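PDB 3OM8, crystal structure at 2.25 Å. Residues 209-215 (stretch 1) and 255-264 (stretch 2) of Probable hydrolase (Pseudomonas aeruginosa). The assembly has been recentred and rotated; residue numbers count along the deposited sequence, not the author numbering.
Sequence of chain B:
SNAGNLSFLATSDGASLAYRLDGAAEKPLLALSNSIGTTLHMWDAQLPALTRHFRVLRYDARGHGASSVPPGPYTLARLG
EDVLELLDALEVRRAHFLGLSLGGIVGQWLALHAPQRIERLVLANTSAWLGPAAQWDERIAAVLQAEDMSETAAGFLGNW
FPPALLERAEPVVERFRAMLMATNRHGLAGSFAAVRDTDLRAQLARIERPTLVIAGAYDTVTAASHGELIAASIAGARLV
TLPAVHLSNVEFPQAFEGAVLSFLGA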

ATOM      1  N   ARG B 209      -7.124  18.412   4.487  1.00 56.88           N
ATOM      2  CA  ARG B 209      -7.629  18.147   3.143  1.00 56.09           C
ATOM      3  C   ARG B 209      -7.625  16.634   2.898  1.00 55.65           C
ATOM      4  O   ARG B 209      -6.734  15.922   3.376  1.00 51.12           O
ATOM      5  CB  ARG B 209      -6.781  18.847   2.065  1.00 53.81           C
ATOM      6  CG  ARG B 209      -6.585  20.363   2.244  1.00 57.02           C
ATOM      7  CD  ARG B 209      -7.845  21.051   2.759  1.00 62.58           C
ATOM      8  NE  ARG B 209      -8.967  20.846   1.860  1.00 69.82           N
ATOM      9  CZ  ARG B 209     -10.220  20.640   2.246  1.00 68.33           C
ATOM     10  NH1 ARG B 209     -11.156  20.461   1.330  1.00 71.54           N
ATOM     11  NH2 ARG B 209     -10.546  20.619   3.534  1.00 63.61           N
ATOM     12  N   PRO B 210      -8.622  16.133   2.152  1.00 49.23           N
ATOM     13  CA  PRO B 210      -8.584  14.718   1.780  1.00 46.63           C
ATOM     14  C   PRO B 210      -7.340  14.465   0.957  1.00 48.56           C
ATOM     15  O   PRO B 210      -7.114  15.165  -0.019  1.00 53.26           O
ATOM     16  CB  PRO B 210      -9.829  14.548   0.904  1.00 43.61           C
ATOM     17  CG  PRO B 210     -10.744  15.653   1.336  1.00 48.93           C
ATOM     18  CD  PRO B 210      -9.830  16.807   1.650  1.00 48.44           C
ATOM     19  N   THR B 211      -6.554  13.472   1.345  1.00 47.30           N
ATOM     20  CA  THR B 211      -5.279  13.225   0.708  1.00 50.41           C
ATOM     21  C   THR B 211      -5.123  11.802   0.188  1.00 49.75           C
ATOM     22  O   THR B 211      -5.324  10.845   0.923  1.00 51.10           O
ATOM     23  CB  THR B 211      -4.137  13.491   1.699  1.00 52.42           C
ATOM     24  OG1 THR B 211      -4.255  14.822   2.216  1.00 53.12           O
ATOM     25  CG2 THR B 211      -2.799  13.319   1.015  1.00 50.11           C
ATOM     26  N   LEU B 212      -4.744  11.673  -1.079  1.00 51.60           N
ATOM     27  CA  LEU B 212      -4.302  10.398  -1.632  1.00 45.64           C
ATOM     28  C   LEU B 212      -2.787  10.436  -1.837  1.00 55.09           C
ATOM     29  O   LEU B 212      -2.262  11.383  -2.418  1.00 52.70           O
ATOM     30  CB  LEU B 212      -4.980  10.125  -2.972  1.00 40.17           C
ATOM     31  CG  LEU B 212      -4.404   8.957  -3.774  1.00 48.68           C
ATOM     32  CD1 LEU B 212      -4.639   7.635  -3.032  1.00 50.55           C
ATOM     33  CD2 LEU B 212      -5.024   8.887  -5.169  1.00 45.94           C
ATOM     34  N   VAL B 213      -2.093   9.406  -1.362  1.00 55.46           N
ATOM     35  CA  VAL B 213      -0.656   9.280  -1.567  1.00 45.00           C
ATOM     36  C   VAL B 213      -0.344   8.101  -2.485  1.00 46.88           C
ATOM     37  O   VAL B 213      -0.728   6.966  -2.198  1.00 51.48           O
ATOM     38  CB  VAL B 213       0.083   9.043  -0.246  1.00 40.99           C
ATOM     39  CG1 VAL B 213       1.579   8.919  -0.499  1.00 40.93           C
ATOM     40  CG2 VAL B 213      -0.205  10.151   0.734  1.00 39.32           C
ATOM     41  N   ILE B 214       0.349   8.379  -3.586  1.00 46.06           N
ATOM     42  CA  ILE B 214       0.830   7.346  -4.498  1.00 45.51           C
ATOM     43  C   ILE B 214       2.329   7.162  -4.294  1.00 50.49           C
ATOM     44  O   ILE B 214       3.078   8.145  -4.264  1.00 53.81           O
ATOM     45  CB  ILE B 214       0.537   7.724  -5.960  1.00 45.12           C
ATOM     46  CG1 ILE B 214      -0.966   7.965  -6.142  1.00 44.99           C
ATOM     47  CG2 ILE B 214       1.040   6.641  -6.910  1.00 41.84           C
ATOM     48  CD1 ILE B 214      -1.362   8.403  -7.519  1.00 45.02           C
ATOM     49  N   ALA B 215       2.767   5.918  -4.126  1.00 45.84           N
ATOM     50  CA  ALA B 215       4.185   5.631  -3.896  1.00 50.39           C
ATOM     51  C   ALA B 215       4.690   4.531  -4.818  1.00 51.84           C
ATOM     52  O   ALA B 215       3.911   3.708  -5.290  1.00 53.17           O
ATOM     53  CB  ALA B 215       4.438   5.260  -2.443  1.00 46.66           C
ATOM     54  N   ALA B 255      -3.229   2.507 -13.951  1.00 41.25           N
ATOM     55  CA  ALA B 255      -3.378   2.447 -12.497  1.00 43.98           C
ATOM     56  C   ALA B 255      -3.308   3.836 -11.876  1.00 45.12           C
ATOM     57  O   ALA B 255      -4.036   4.143 -10.930  1.00 48.28           O
ATOM     58  CB  ALA B 255      -2.323   1.534 -11.883  1.00 44.37           C
ATOM     59  N   PHE B 256      -2.426   4.671 -12.416  1.00 40.89           N
ATOM     60  CA  PHE B 256      -2.174   6.009 -11.876  1.00 41.54           C
ATOM     61  C   PHE B 256      -3.361   6.931 -12.115  1.00 42.83           C
ATOM     62  O   PHE B 256      -3.832   7.590 -11.199  1.00 45.35           O
ATOM     63  CB  PHE B 256      -0.910   6.605 -12.513  1.00 44.71           C
ATOM     64  CG  PHE B 256      -0.507   7.945 -11.942  1.00 45.03           C
ATOM     65  CD1 PHE B 256       0.505   8.032 -11.003  1.00 43.04           C
ATOM     66  CD2 PHE B 256      -1.142   9.114 -12.353  1.00 39.44           C
ATOM     67  CE1 PHE B 256       0.887   9.266 -10.484  1.00 46.76           C
ATOM     68  CE2 PHE B 256      -0.770  10.349 -11.831  1.00 39.20           C
ATOM     69  CZ  PHE B 256       0.247  10.425 -10.900  1.00 40.19           C
ATOM     70  N   GLU B 257      -3.831   6.987 -13.355  1.00 47.09           N
ATOM     71  CA  GLU B 257      -5.009   7.780 -13.690  1.00 50.43           C
ATOM     72  C   GLU B 257      -6.252   7.242 -12.959  1.00 51.33           C
ATOM     73  O   GLU B 257      -7.097   8.008 -12.480  1.00 45.88           O
ATOM     74  CB  GLU B 257      -5.234   7.766 -15.202  1.00 50.65           C
ATOM     75  CG  GLU B 257      -4.111   8.422 -15.991  1.00 49.92           C
ATOM     76  CD  GLU B 257      -4.143   8.084 -17.474  1.00 58.92           C
ATOM     77  OE1 GLU B 257      -5.221   7.737 -18.000  1.00 65.84           O
ATOM     78  OE2 GLU B 257      -3.078   8.161 -18.122  1.00 60.15           O
ATOM     79  N   GLY B 258      -6.360   5.916 -12.884  1.00 51.43           N
ATOM     80  CA  GLY B 258      -7.470   5.291 -12.194  1.00 51.19           C
ATOM     81  C   GLY B 258      -7.497   5.725 -10.744  1.00 50.25           C
ATOM     82  O   GLY B 258      -8.536   6.163 -10.232  1.00 50.42           O
ATOM     83  N   ALA B 259      -6.342   5.613 -10.092  1.00 46.70           N
ATOM     84  CA  ALA B 259      -6.202   5.974  -8.689  1.00 49.70           C
ATOM     85  C   ALA B 259      -6.596   7.418  -8.458  1.00 50.17           C
ATOM     86  O   ALA B 259      -7.340   7.719  -7.523  1.00 46.30           O
ATOM     87  CB  ALA B 259      -4.782   5.744  -8.223  1.00 49.37           C
ATOM     88  N   VAL B 260      -6.091   8.307  -9.312  1.00 48.81           N
ATOM     89  CA  VAL B 260      -6.378   9.743  -9.204  1.00 47.63           C
ATOM     90  C   VAL B 260      -7.859  10.048  -9.445  1.00 51.21           C
ATOM     91  O   VAL B 260      -8.507  10.695  -8.627  1.00 54.02           O
ATOM     92  CB  VAL B 260      -5.513  10.587 -10.208  1.00 38.55           C
ATOM     93  CG1 VAL B 260      -6.014  12.010 -10.294  1.00 38.40           C
ATOM     94  CG2 VAL B 260      -4.043  10.554  -9.813  1.00 37.76           C
ATOM     95  N   LEU B 261      -8.383   9.579 -10.574  1.00 43.98           N
ATOM     96  CA  LEU B 261      -9.758   9.869 -10.971  1.00 50.06           C
ATOM     97  C   LEU B 261     -10.800   9.343  -9.980  1.00 53.60           C
ATOM     98  O   LEU B 261     -11.823   9.992  -9.731  1.00 48.35           O
ATOM     99  CB  LEU B 261     -10.033   9.334 -12.384  1.00 47.84           C
ATOM    100  CG  LEU B 261      -9.350  10.187 -13.458  1.00 54.22           C
ATOM    101  CD1 LEU B 261      -9.546   9.630 -14.862  1.00 57.33           C
ATOM    102  CD2 LEU B 261      -9.862  11.617 -13.381  1.00 50.08           C
ATOM    103  N   SER B 262     -10.541   8.174  -9.406  1.00 52.28           N
ATOM    104  CA  SER B 262     -11.504   7.577  -8.486  1.00 54.58           C
ATOM    105  C   SER B 262     -11.513   8.367  -7.190  1.00 53.15           C
ATOM    106  O   SER B 262     -12.574   8.597  -6.593  1.00 46.79           O
ATOM    107  CB  SER B 262     -11.166   6.113  -8.217  1.00 55.48           C
ATOM    108  OG  SER B 262     -11.336   5.347  -9.397  1.00 62.11           O
ATOM    109  N   PHE B 263     -10.319   8.780  -6.769  1.00 45.73           N
ATOM    110  CA  PHE B 263     -10.160   9.589  -5.570  1.00 47.91           C
ATOM    111  C   PHE B 263     -10.848  10.947  -5.708  1.00 51.19           C
ATOM    112  O   PHE B 263     -11.479  11.427  -4.769  1.00 56.42           O
ATOM    113  CB  PHE B 263      -8.673   9.787  -5.251  1.00 47.74           C
ATOM    114  CG  PHE B 263      -8.423  10.756  -4.134  1.00 46.87           C
ATOM    115  CD1 PHE B 263      -8.789  10.446  -2.832  1.00 43.62           C
ATOM    116  CD2 PHE B 263      -7.824  11.980  -4.383  1.00 48.91           C
ATOM    117  CE1 PHE B 263      -8.562  11.337  -1.794  1.00 44.69           C
ATOM    118  CE2 PHE B 263      -7.579  12.880  -3.351  1.00 51.41           C
ATOM    119  CZ  PHE B 263      -7.947  12.565  -2.058  1.00 51.79           C
ATOM    120  N   LEU B 264     -10.733  11.561  -6.879  1.00 48.37           N
ATOM    121  CA  LEU B 264     -11.239  12.923  -7.073  1.00 49.83           C
ATOM    122  C   LEU B 264     -12.734  12.967  -7.390  1.00 59.67           C
ATOM    123  O   LEU B 264     -13.337  14.040  -7.459  1.00 64.47           O
ATOM    124  CB  LEU B 264     -10.446  13.640  -8.168  1.00 46.96           C
ATOM    125  CG  LEU B 264      -8.980  13.950  -7.844  1.00 46.47           C
ATOM    126  CD1 LEU B 264      -8.317  14.594  -9.044  1.00 45.24           C
ATOM    127  CD2 LEU B 264      -8.863  14.851  -6.615  1.00 40.81           C
TER

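Two phenylalanine rings, one near each end of the contact, each take an aliphatic group of the strand over a face, and no hydrogen bond crosses between the stretches. The closer of the two CH-pi contacts is almost ideal: Leu212 CB stands 3.6 Å from the centroid of the Phe263 ring (CG, CD1, CD2, CE1, CE2 and CZ), only 7° off the ring normal. In the other, Ile214 CD1 lies 4.2 Å from the centroid of the Phe256 ring and 25° off its normal, so the methyl is still over the face but displaced from the centre.

Strand 211-215 and helix 255-264 run antiparallel, at 174°, with their axes 9.7 Å apart at closest approach. The start of the strand therefore meets the later part of the helix: Leu212 is paired with Phe263 and Ile214 with Phe256, their CA atoms 7.1 and 8.1 Å apart. Alternation along the strand sets which side chains face the helix. Leu212 and Ile214 point toward the helix, whereas Thr211 points away and Val213 and Ala215 are out of reach. On the helix, Phe256, Ala259, Val260 and Phe263 recur at intervals of three and four and so line one side.

Phe263 gives up the most surface, 88 Å² of its area being covered by the strand. With chi1 at 173° (t), its ring reaches Pro210, Thr211 and Leu212. Pro210 O approaches the ring edge, near its plane, 3.4 Å from Phe263 CZ, where the slightly positive rim of an aromatic ring suits a carbonyl oxygen. Pro210 CB adds an apolar contact 4.0 Å from the same Phe263 CZ, and the backbone Leu212 N lies 3.5 Å from it. A flat ring suits the place: its tip, CZ, comes close to the backbone while one face takes Leu212 CB.

Leu212, with chi1 t and chi2 p, uses its length as well as its CB. Its CD2 reaches 3.5 Å from Ala259 O, a carbonyl already occupied by the helix bond from Phe263 N to Ala259 O at 3.3 Å, and comes within 4.4 Å of Ala259 CB. The small alanine points toward the strand and leaves room for the two larger strand side chains, since Ile214 CD1 is also 4.4 Å from Ala259 CB.

Ile214, chi1 m and chi2 t, extends CD1 into a pocket of three helix residues. Besides Ala259, it meets Phe256 CE1 at 3.8 Å from Ile214 CD1, and Val260 CG2 at 4.1 Å from the same methyl. The CA-to-CB bonds of Phe256 and Val260 both point sideways with respect to the strand, but the end of the Phe256 side chain comes nearer to it.

The contact buries 326 Å² in all, both sides summed, and its side-chain packing is apolar. Thr211, the polar exception on the strand, turns away from the helix and satisfies its hydroxyl locally, Thr211 OG1 donating to Arg209 O at 2.9 Å.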